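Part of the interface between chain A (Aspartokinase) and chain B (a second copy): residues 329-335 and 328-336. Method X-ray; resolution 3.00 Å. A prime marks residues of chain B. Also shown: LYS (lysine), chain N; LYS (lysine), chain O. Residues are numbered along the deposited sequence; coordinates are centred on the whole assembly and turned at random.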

# COMPACT_ATOMS: atom_id res chain seq x y z
N PHE A 329 0.14 12.00 2.35
CA PHE A 329 -0.74 10.97 2.87
C PHE A 329 0.08 10.01 3.70
O PHE A 329 1.29 9.89 3.50
CB PHE A 329 -1.46 10.24 1.73
CG PHE A 329 -0.56 9.34 0.92
CD1 PHE A 329 0.30 9.87 -0.03
CD2 PHE A 329 -0.58 7.97 1.10
CE1 PHE A 329 1.12 9.05 -0.79
CE2 PHE A 329 0.24 7.14 0.35
CZ PHE A 329 1.09 7.68 -0.59
N GLU A 330 -0.58 9.31 4.63
CA GLU A 330 0.10 8.41 5.56
C GLU A 330 0.06 6.94 5.09
O GLU A 330 1.06 6.24 5.21
CB GLU A 330 -0.50 8.55 6.97
CG GLU A 330 0.51 8.52 8.11
CD GLU A 330 1.18 9.86 8.37
OE1 GLU A 330 1.14 10.75 7.50
OE2 GLU A 330 1.77 10.03 9.47
N HIS A 331 -1.08 6.49 4.56
CA HIS A 331 -1.21 5.11 4.05
C HIS A 331 -2.07 5.04 2.84
O HIS A 331 -3.03 5.80 2.71
CB HIS A 331 -1.82 4.19 5.10
CG HIS A 331 -1.08 4.16 6.40
ND1 HIS A 331 -1.27 5.09 7.35
CD2 HIS A 331 -0.15 3.26 6.91
CE1 HIS A 331 -0.49 4.81 8.41
NE2 HIS A 331 0.20 3.69 8.13
N MSE A 332 -1.77 4.08 1.96
CA MSE A 332 -2.60 3.81 0.79
C MSE A 332 -2.98 2.35 0.78
O MSE A 332 -2.25 1.52 0.21
CB MSE A 332 -1.86 4.15 -0.51
CG MSE A 332 -2.62 3.65 -1.74
SE MSE A 332 -1.69 4.25 -3.35
CE MSE A 332 -2.29 6.11 -3.15
N PRO A 333 -4.11 2.02 1.41
CA PRO A 333 -4.65 0.67 1.26
C PRO A 333 -5.24 0.48 -0.12
O PRO A 333 -5.90 1.38 -0.63
CB PRO A 333 -5.74 0.60 2.33
CG PRO A 333 -5.36 1.64 3.33
CD PRO A 333 -4.80 2.75 2.50
N SER A 334 -5.00 -0.66 -0.74
CA SER A 334 -5.52 -0.94 -2.07
C SER A 334 -5.83 -2.42 -2.21
O SER A 334 -5.33 -3.23 -1.44
CB SER A 334 -4.49 -0.53 -3.12
OG SER A 334 -3.33 -1.35 -3.04
N GLY A 335 -6.65 -2.77 -3.20
CA GLY A 335 -6.93 -4.19 -3.46
C GLY A 335 -8.08 -4.50 -4.40
O GLY A 335 -9.16 -3.91 -4.30
N SER B 328 3.10 -4.25 -12.06
CA SER B 328 2.11 -3.76 -11.11
C SER B 328 2.42 -4.26 -9.70
O SER B 328 2.99 -5.35 -9.52
CB SER B 328 0.69 -4.19 -11.51
OG SER B 328 0.24 -3.48 -12.66
N PHE B 329 2.02 -3.47 -8.71
CA PHE B 329 2.20 -3.83 -7.32
C PHE B 329 0.89 -4.33 -6.72
O PHE B 329 -0.20 -3.90 -7.13
CB PHE B 329 2.72 -2.63 -6.51
CG PHE B 329 1.72 -1.52 -6.34
CD1 PHE B 329 1.62 -0.51 -7.27
CD2 PHE B 329 0.88 -1.49 -5.23
CE1 PHE B 329 0.70 0.52 -7.12
CE2 PHE B 329 -0.04 -0.46 -5.07
CZ PHE B 329 -0.13 0.54 -6.01
N GLU B 330 1.00 -5.24 -5.76
CA GLU B 330 -0.15 -5.73 -5.02
C GLU B 330 -0.53 -4.71 -3.93
O GLU B 330 -1.67 -4.23 -3.87
CB GLU B 330 0.17 -7.10 -4.40
CG GLU B 330 -1.03 -8.04 -4.32
CD GLU B 330 -1.19 -8.93 -5.54
OE1 GLU B 330 -0.40 -8.81 -6.49
OE2 GLU B 330 -2.13 -9.77 -5.54
N HIS B 331 0.43 -4.36 -3.08
CA HIS B 331 0.17 -3.44 -1.98
C HIS B 331 1.30 -2.47 -1.77
O HIS B 331 2.43 -2.73 -2.17
CB HIS B 331 -0.07 -4.23 -0.70
CG HIS B 331 -1.26 -5.16 -0.77
ND1 HIS B 331 -1.14 -6.48 -1.01
CD2 HIS B 331 -2.63 -4.91 -0.65
CE1 HIS B 331 -2.36 -7.04 -1.03
NE2 HIS B 331 -3.27 -6.08 -0.81
N MSE B 332 0.98 -1.35 -1.12
CA MSE B 332 1.99 -0.37 -0.72
C MSE B 332 1.84 -0.14 0.77
O MSE B 332 1.41 0.92 1.21
CB MSE B 332 1.83 0.93 -1.53
CG MSE B 332 2.95 1.92 -1.25
SE MSE B 332 2.59 3.67 -2.07
CE MSE B 332 3.85 3.41 -3.54
N PRO B 333 2.20 -1.15 1.57
CA PRO B 333 2.11 -0.92 3.00
C PRO B 333 3.09 0.17 3.40
O PRO B 333 4.17 0.27 2.82
CB PRO B 333 2.52 -2.27 3.61
CG PRO B 333 2.66 -3.23 2.48
CD PRO B 333 2.88 -2.42 1.25
N SER B 334 2.71 0.98 4.38
CA SER B 334 3.57 2.06 4.83
C SER B 334 3.63 2.09 6.34
O SER B 334 2.81 1.48 7.03
CB SER B 334 3.08 3.40 4.29
OG SER B 334 1.74 3.63 4.64
N GLY B 335 4.65 2.79 6.85
CA GLY B 335 4.88 2.90 8.27
C GLY B 335 4.80 4.35 8.68
O GLY B 335 3.92 5.09 8.22
N VAL B 336 5.72 4.77 9.56
CA VAL B 336 5.76 6.14 10.04
C VAL B 336 6.74 6.97 9.19
O VAL B 336 6.34 7.98 8.60
CB VAL B 336 6.07 6.18 11.54
CG1 VAL B 336 5.92 7.60 12.09
CG2 VAL B 336 5.12 5.24 12.27
N LYS N . -0.86 -1.84 -9.48
CA LYS N . -2.13 -1.06 -9.54
C LYS N . -1.90 0.31 -10.16
O LYS N . -1.04 0.47 -11.03
CB LYS N . -2.72 -0.91 -8.15
CG LYS N . -3.26 -2.20 -7.58
CD LYS N . -3.55 -2.07 -6.10
CE LYS N . -4.57 -3.09 -5.65
NZ LYS N . -5.94 -2.72 -6.11
OXT LYS N . -2.57 1.28 -9.81
N LYS O . 3.72 11.47 2.48
CA LYS O . 4.32 10.68 1.42
C LYS O . 3.76 11.10 0.07
O LYS O . 2.80 11.87 -0.01
CB LYS O . 4.09 9.18 1.66
CG LYS O . 4.42 8.75 3.07
CD LYS O . 4.30 7.25 3.29
CE LYS O . 4.94 6.85 4.62
NZ LYS O . 4.26 7.48 5.79
OXT LYS O . 4.26 10.68 -0.96

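The most unusual feature of this contact is a lysine ligand lodged at each end of it, touching residues of both chains. The lysine of chain O donates from its N to Phe329 O, at 3.1 Å. Its NZ makes two weak hydrogen bonds, to Glu330 O at 3.5 Å and to Gly335′ O at 3.4 Å. One ammonium group therefore links carbonyls of the two copies. The lysine of chain N sits in the related site. Its N donates to Phe329′ O at 3.2 Å, and its NZ lies 3.0 Å from Gly335 N.

Between the ligands, the two stretches run in roughly opposite directions, 149° apart. Met332 and Met332′ pair at the middle, with their CA atoms 6.4 Å apart. His331 is opposite Ser334′, and Ser334 is opposite His331′.

One direct hydrogen bond joins the stretches: Ser334′ OG donates to Glu330 O over 2.8 Å. The CA-to-CB bond of Ser334′ points toward the other chain, and its p rotamer places OG at the carbonyl. A serine suits this place because its short side chain carries a donor. The same OG lies 3.0 Å from His331 CD2, a very close approach. At the related place Ser334 OG is 3.4 Å from Glu330′ O, a longer distance, although Ser334 is also p and its CA-to-CB bond also points toward the other stretch. The two halves are thus similar but not identical.

The histidines start out sideways, but their rings reach across. Both have chi1 in m. His331′ presents its ring edge to Ser334, with CD2 3.3 Å from Ser334 O. The His331 ring meets Ser334′ OG and Gly335′ O obliquely.

The selenomethionines, Met332 and Met332′, have the largest areas covered by the opposite stretch, 61 and 64 Å². Both are t at chi1 and chi2, so the side chains are extended. Their nonpolar bulk suits this buried centre. The backbones also come close here, with Met332 O 3.8 Å from Met332′ O.

Phe329 and Phe329′ serve the ligand sites. Each is p at chi1. CB of the chain O lysine lies over one face of the Phe329 ring, and N of the chain N lysine lies over one face of the Phe329′ ring. Pro333 and Pro333′ point away and lose no surface to the opposite stretch. In all, 443 Å² is buried between the two stretches, counting both sides. Much of the polar contact uses backbone carbonyls, which meet serine hydroxyls and ligand amines.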